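PDB 5HAL: MoaF-like domain-containing protein from Burkholderia vietnamiensis, which is of unknown function but, as a small calycin-type beta barrel, may bind a small ligand; beta-lactamase activity is only putative. Local coordinates for residues Ala68-Thr82 with His85-Thr99. Residues are numbered along the deposited sequence; the frame is centred on the assembly and turned at random.
With EDO (1,2-ethanediol), chain B.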
loop_
_atom_site.group_PDB
_atom_site.type_symbol
_atom_site.label_atom_id
_atom_site.label_comp_id
_atom_site.label_asym_id
_atom_site.label_seq_id
_atom_site.Cartn_x
_atom_site.Cartn_y
_atom_site.Cartn_z
ATOM N N ALA A 68 -4.077 17.019 -3.354
ATOM C CA ALA A 68 -3.218 16.944 -4.528
ATOM C C ALA A 68 -2.223 15.802 -4.387
ATOM O O ALA A 68 -1.504 15.707 -3.385
ATOM C CB ALA A 68 -2.484 18.273 -4.720
ATOM N N ASP A 69 -2.219 14.910 -5.371
ATOM C CA ASP A 69 -1.288 13.787 -5.456
ATOM C C ASP A 69 -1.318 12.869 -4.230
ATOM O O ASP A 69 -0.409 12.040 -4.066
ATOM C CB ASP A 69 0.144 14.279 -5.696
ATOM C CG ASP A 69 0.273 15.102 -6.964
ATOM O OD1 ASP A 69 -0.299 14.706 -8.000
ATOM O OD2 ASP A 69 0.940 16.151 -6.919
ATOM N N THR A 70 -2.347 12.966 -3.385
ATOM C CA THR A 70 -2.456 12.185 -2.159
ATOM C C THR A 70 -3.745 11.371 -2.193
ATOM O O THR A 70 -4.824 11.931 -2.410
ATOM C CB THR A 70 -2.440 13.098 -0.920
ATOM O OG1 THR A 70 -1.306 13.962 -0.973
ATOM C CG2 THR A 70 -2.360 12.276 0.356
ATOM N N TYR A 71 -3.641 10.059 -1.948
ATOM C CA TYR A 71 -4.765 9.146 -2.110
ATOM C C TYR A 71 -4.926 8.252 -0.889
ATOM O O TYR A 71 -3.938 7.794 -0.306
ATOM C CB TYR A 71 -4.582 8.268 -3.382
ATOM C CG TYR A 71 -4.359 9.120 -4.599
ATOM C CD1 TYR A 71 -3.079 9.468 -5.002
ATOM C CD2 TYR A 71 -5.435 9.636 -5.310
ATOM C CE1 TYR A 71 -2.878 10.301 -6.098
ATOM C CE2 TYR A 71 -5.245 10.457 -6.408
ATOM C CZ TYR A 71 -3.964 10.787 -6.791
ATOM O OH TYR A 71 -3.769 11.597 -7.875
ATOM N N ALA A 72 -6.180 8.000 -0.517
ATOM C CA ALA A 72 -6.528 6.935 0.420
ATOM C C ALA A 72 -6.690 5.624 -0.358
ATOM O O ALA A 72 -7.591 5.485 -1.196
ATOM C CB ALA A 72 -7.800 7.293 1.184
ATOM N N ILE A 73 -5.812 4.668 -0.088
ATOM C CA ILE A 73 -5.781 3.374 -0.765
ATOM C C ILE A 73 -6.052 2.306 0.290
ATOM O O ILE A 73 -5.362 2.262 1.318
ATOM C CB ILE A 73 -4.427 3.159 -1.461
ATOM C CG1 ILE A 73 -4.125 4.361 -2.371
ATOM C CG2 ILE A 73 -4.393 1.834 -2.243
ATOM C CD1 ILE A 73 -2.737 4.347 -2.985
ATOM N N ALA A 74 -7.065 1.465 0.061
ATOM C CA ALA A 74 -7.488 0.503 1.079
ATOM C C ALA A 74 -7.775 -0.851 0.457
ATOM O O ALA A 74 -8.216 -0.951 -0.686
ATOM C CB ALA A 74 -8.744 0.970 1.854
ATOM N N TRP A 75 -7.526 -1.899 1.228
ATOM C CA TRP A 75 -7.792 -3.250 0.758
ATOM C C TRP A 75 -7.885 -4.181 1.959
ATOM O O TRP A 75 -7.503 -3.832 3.079
ATOM C CB TRP A 75 -6.710 -3.723 -0.211
ATOM C CG TRP A 75 -5.345 -3.915 0.408
ATOM C CD1 TRP A 75 -4.898 -5.020 1.084
ATOM C CD2 TRP A 75 -4.242 -2.991 0.375
ATOM N NE1 TRP A 75 -3.592 -4.838 1.472
ATOM C CE2 TRP A 75 -3.164 -3.606 1.043
ATOM C CE3 TRP A 75 -4.062 -1.703 -0.165
ATOM C CZ2 TRP A 75 -1.925 -2.978 1.197
ATOM C CZ3 TRP A 75 -2.836 -1.080 -0.017
ATOM C CH2 TRP A 75 -1.776 -1.722 0.659
ATOM N N GLN A 76 -8.391 -5.379 1.705
ATOM C CA GLN A 76 -8.460 -6.424 2.709
ATOM C C GLN A 76 -7.774 -7.661 2.153
ATOM O O GLN A 76 -8.035 -8.063 1.018
ATOM C CB GLN A 76 -9.910 -6.718 3.083
ATOM C CG GLN A 76 -10.095 -7.771 4.148
ATOM C CD GLN A 76 -11.510 -7.722 4.720
ATOM O OE1 GLN A 76 -12.478 -7.436 3.999
ATOM N NE2 GLN A 76 -11.632 -7.964 6.023
ATOM N N GLU A 77 -6.923 -8.271 2.959
ATOM C CA GLU A 77 -6.096 -9.380 2.530
ATOM C C GLU A 77 -6.867 -10.689 2.671
ATOM O O GLU A 77 -7.952 -10.735 3.255
ATOM C CB GLU A 77 -4.790 -9.379 3.344
ATOM C CG GLU A 77 -3.626 -8.790 2.544
ATOM C CD GLU A 77 -2.627 -8.018 3.364
ATOM O OE1 GLU A 77 -2.159 -8.534 4.400
ATOM O OE2 GLU A 77 -2.283 -6.892 2.953
ATOM N N ALA A 78 -6.290 -11.766 2.127
ATOM C CA ALA A 78 -6.972 -13.054 2.107
ATOM C C ALA A 78 -7.327 -13.533 3.505
ATOM O O ALA A 78 -8.354 -14.198 3.686
ATOM C CB ALA A 78 -6.115 -14.109 1.390
ATOM N N ASP A 79 -6.505 -13.225 4.510
ATOM C CA ASP A 79 -6.833 -13.675 5.855
ATOM C C ASP A 79 -7.721 -12.675 6.589
ATOM O O ASP A 79 -7.921 -12.818 7.802
ATOM C CB ASP A 79 -5.552 -13.991 6.662
ATOM C CG ASP A 79 -4.748 -12.736 7.035
ATOM O OD1 ASP A 79 -5.030 -11.642 6.509
ATOM O OD2 ASP A 79 -3.816 -12.849 7.858
ATOM N N ARG A 80 -8.250 -11.672 5.871
ATOM C CA ARG A 80 -9.195 -10.628 6.328
ATOM C C ARG A 80 -8.519 -9.518 7.130
ATOM O O ARG A 80 -9.221 -8.645 7.677
ATOM C CB ARG A 80 -10.377 -11.216 7.119
ATOM C CG ARG A 80 -11.274 -12.160 6.252
ATOM C CD ARG A 80 -12.263 -12.927 7.090
ATOM N NE ARG A 80 -11.577 -13.794 8.043
ATOM C CZ ARG A 80 -11.984 -14.025 9.284
ATOM N NH1 ARG A 80 -13.088 -13.451 9.753
ATOM N NH2 ARG A 80 -11.279 -14.837 10.064
ATOM N N ALA A 81 -7.187 -9.486 7.199
ATOM C CA ALA A 81 -6.504 -8.285 7.673
ATOM C C ALA A 81 -6.847 -7.110 6.765
ATOM O O ALA A 81 -7.014 -7.279 5.555
ATOM C CB ALA A 81 -4.987 -8.511 7.700
ATOM N N THR A 82 -6.968 -5.908 7.345
ATOM C CA THR A 82 -7.309 -4.717 6.567
ATOM C C THR A 82 -6.177 -3.700 6.602
ATOM O O THR A 82 -5.455 -3.571 7.601
ATOM C CB THR A 82 -8.592 -4.043 7.062
ATOM O OG1 THR A 82 -8.394 -3.552 8.393
ATOM C CG2 THR A 82 -9.745 -5.028 7.057
ATOM N N HIS A 85 -3.842 2.896 3.443
ATOM C CA HIS A 85 -2.734 3.796 3.138
ATOM C C HIS A 85 -3.251 5.205 2.896
ATOM O O HIS A 85 -4.264 5.389 2.219
ATOM C CB HIS A 85 -1.998 3.382 1.864
ATOM C CG HIS A 85 -0.985 2.304 2.042
ATOM N ND1 HIS A 85 0.139 2.216 1.245
ATOM C CD2 HIS A 85 -0.942 1.242 2.882
ATOM C CE1 HIS A 85 0.843 1.157 1.608
ATOM N NE2 HIS A 85 0.209 0.552 2.600
ATOM N N ILE A 86 -2.511 6.202 3.380
ATOM C CA ILE A 86 -2.618 7.565 2.871
ATOM C C ILE A 86 -1.273 7.862 2.236
ATOM O O ILE A 86 -0.287 8.131 2.932
ATOM C CB ILE A 86 -2.971 8.585 3.955
ATOM C CG1 ILE A 86 -4.271 8.154 4.628
ATOM C CG2 ILE A 86 -3.126 9.972 3.343
ATOM C CD1 ILE A 86 -4.504 8.812 5.916
ATOM N N ASP A 87 -1.222 7.774 0.915
ATOM C CA ASP A 87 0.026 7.813 0.170
ATOM C C ASP A 87 0.073 9.100 -0.640
ATOM O O ASP A 87 -0.795 9.340 -1.485
ATOM C CB ASP A 87 0.155 6.581 -0.727
ATOM C CG ASP A 87 0.465 5.321 0.065
ATOM O OD1 ASP A 87 0.714 5.448 1.279
ATOM O OD2 ASP A 87 0.473 4.210 -0.513
ATOM N N ASP A 88 1.081 9.921 -0.364
ATOM C CA ASP A 88 1.288 11.204 -1.025
ATOM C C ASP A 88 2.438 11.009 -2.004
ATOM O O ASP A 88 3.598 10.887 -1.590
ATOM C CB ASP A 88 1.585 12.275 0.027
ATOM C CG ASP A 88 1.873 13.658 -0.562
ATOM O OD1 ASP A 88 2.200 13.792 -1.755
ATOM O OD2 ASP A 88 1.789 14.628 0.216
ATOM N N PHE A 89 2.115 10.964 -3.303
ATOM C CA PHE A 89 3.099 10.635 -4.323
ATOM C C PHE A 89 3.967 11.815 -4.724
ATOM O O PHE A 89 4.950 11.614 -5.445
ATOM C CB PHE A 89 2.402 10.057 -5.559
ATOM C CG PHE A 89 1.774 8.718 -5.309
ATOM C CD1 PHE A 89 2.432 7.557 -5.668
ATOM C CD2 PHE A 89 0.552 8.622 -4.662
ATOM C CE1 PHE A 89 1.868 6.320 -5.420
ATOM C CE2 PHE A 89 -0.021 7.393 -4.415
ATOM C CZ PHE A 89 0.645 6.234 -4.792
ATOM N N ALA A 90 3.637 13.030 -4.291
ATOM C CA ALA A 90 4.511 14.165 -4.570
ATOM C C ALA A 90 5.559 14.336 -3.477
ATOM O O ALA A 90 6.746 14.499 -3.769
ATOM C CB ALA A 90 3.692 15.448 -4.725
ATOM N N ALA A 91 5.134 14.284 -2.216
ATOM C CA ALA A 91 6.070 14.361 -1.105
ATOM C C ALA A 91 6.807 13.051 -0.870
ATOM O O ALA A 91 7.826 13.051 -0.171
ATOM C CB ALA A 91 5.336 14.766 0.174
ATOM N N GLY A 92 6.322 11.945 -1.429
ATOM C CA GLY A 92 6.954 10.660 -1.189
ATOM C C GLY A 92 6.755 10.126 0.215
ATOM O O GLY A 92 7.709 9.626 0.827
ATOM N N THR A 93 5.540 10.215 0.747
ATOM C CA THR A 93 5.250 9.745 2.090
ATOM C C THR A 93 4.122 8.724 2.058
ATOM O O THR A 93 3.250 8.763 1.185
ATOM C CB THR A 93 4.852 10.893 3.027
ATOM O OG1 THR A 93 3.641 11.484 2.551
ATOM C CG2 THR A 93 5.947 11.965 3.078
ATOM N N SER A 94 4.133 7.827 3.040
ATOM C CA SER A 94 3.091 6.820 3.184
ATOM C C SER A 94 2.739 6.689 4.661
ATOM O O SER A 94 3.607 6.406 5.493
ATOM C CB SER A 94 3.541 5.472 2.607
ATOM O OG SER A 94 2.584 4.453 2.889
ATOM N N ARG A 95 1.470 6.897 4.989
ATOM C CA ARG A 95 0.966 6.696 6.340
ATOM C C ARG A 95 -0.036 5.551 6.316
ATOM O O ARG A 95 -0.996 5.577 5.535
ATOM C CB ARG A 95 0.325 7.973 6.877
ATOM C CG ARG A 95 -0.134 7.839 8.310
ATOM C CD ARG A 95 -0.680 9.155 8.860
ATOM N NE ARG A 95 0.297 10.241 8.827
ATOM C CZ ARG A 95 1.296 10.368 9.692
ATOM N NH1 ARG A 95 1.457 9.461 10.647
ATOM N NH2 ARG A 95 2.131 11.393 9.597
ATOM N N THR A 96 0.185 4.541 7.157
ATOM C CA THR A 96 -0.581 3.307 7.064
ATOM C C THR A 96 -1.210 2.938 8.398
ATOM O O THR A 96 -0.643 3.157 9.472
ATOM C CB THR A 96 0.280 2.121 6.574
ATOM O OG1 THR A 96 1.261 1.793 7.561
ATOM C CG2 THR A 96 0.985 2.484 5.301
ATOM N N PHE A 97 -2.392 2.349 8.291
ATOM C CA PHE A 97 -3.146 1.793 9.399
ATOM C C PHE A 97 -3.476 0.365 9.014
ATOM O O PHE A 97 -4.059 0.129 7.954
ATOM C CB PHE A 97 -4.421 2.604 9.643
ATOM C CG PHE A 97 -4.167 4.082 9.824
ATOM C CD1 PHE A 97 -4.007 4.615 11.091
ATOM C CD2 PHE A 97 -4.072 4.931 8.724
ATOM C CE1 PHE A 97 -3.758 5.994 11.275
ATOM C CE2 PHE A 97 -3.823 6.298 8.896
ATOM C CZ PHE A 97 -3.672 6.826 10.185
ATOM N N PHE A 98 -3.100 -0.584 9.860
ATOM C CA PHE A 98 -3.143 -1.998 9.509
ATOM C C PHE A 98 -3.786 -2.737 10.676
ATOM O O PHE A 98 -3.316 -2.638 11.814
ATOM C CB PHE A 98 -1.717 -2.499 9.180
ATOM C CG PHE A 98 -1.542 -3.993 9.208
ATOM C CD1 PHE A 98 -0.608 -4.575 10.059
ATOM C CD2 PHE A 98 -2.270 -4.821 8.353
ATOM C CE1 PHE A 98 -0.423 -5.972 10.079
ATOM C CE2 PHE A 98 -2.091 -6.215 8.366
ATOM C CZ PHE A 98 -1.174 -6.790 9.231
ATOM N N THR A 99 -4.900 -3.407 10.410
ATOM C CA THR A 99 -5.572 -4.235 11.407
ATOM C C THR A 99 -5.312 -5.680 11.005
ATOM O O THR A 99 -5.828 -6.142 9.982
ATOM C CB THR A 99 -7.073 -3.947 11.479
ATOM O OG1 THR A 99 -7.303 -2.549 11.714
ATOM C CG2 THR A 99 -7.710 -4.758 12.610
HETATM C C1 EDO B . 0.768 -2.350 5.221
HETATM O O1 EDO B . 1.323 -1.548 4.164
HETATM C C2 EDO B . 1.162 -3.811 5.031
HETATM O O2 EDO B . 0.830 -4.591 6.186
HETATM O O HOH W 1 -7.254 -1.132 9.254
#
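His85 lies wedged in the barrel interior between Trp75, whose CH2 sits over one face of the imidazole, and the methyl CG2 of Thr96 on the opposite face. The two aromatic planes are inclined at 50°. A nearly straight bond, 2.7 Å from His85 ND1 to Asp87 OD2, runs in the imidazole plane to the syn side of the carboxylate and fixes the ring's rotation; Ser94 OG holds the other oxygen, OD1. At the far edge a 1,2-ethanediol, probably from the crystallisation liquor, is hydrogen-bonded through O1 to His85 NE2 (2.8 Å), and its O2 lies over the face of Phe98, while Trp75 NE1 is tied to Glu77 OE2. Such a polar cluster inside a barrel is consistent with a ligand pocket.

Apolar packing continues along the same face toward the 68-70 end: the edge of Tyr71, at CD1, meets Phe89 CE2 at 3.7 Å, and Ile73 CD1 reaches the rim of the same phenyl ring.

The outer face is looser. There Thr70 CG2 and Ile86 CG2 touch at 3.8 Å, and Thr70 OG1, turned beside its own backbone N (chi1 -52°), bonds back to Ala68 O. Asp88 OD1 instead gathers Ala90 N and Ala91 N in an Asx turn and motif, shaping the 88-93 bend. At the other end, one water bridges Thr82 OG1 and Thr99 OG1.

In this closed eight-stranded antiparallel calycin-type barrel, Tyr71-Asp87 and Ile73-His85 pair hairpin strands 70-76 and 82-88, and Thr82-Thr99 joins 82-88 to 93-99; strands 56-67 and 105-114 flank them, and Phe18 and Phe23 pack against Phe89.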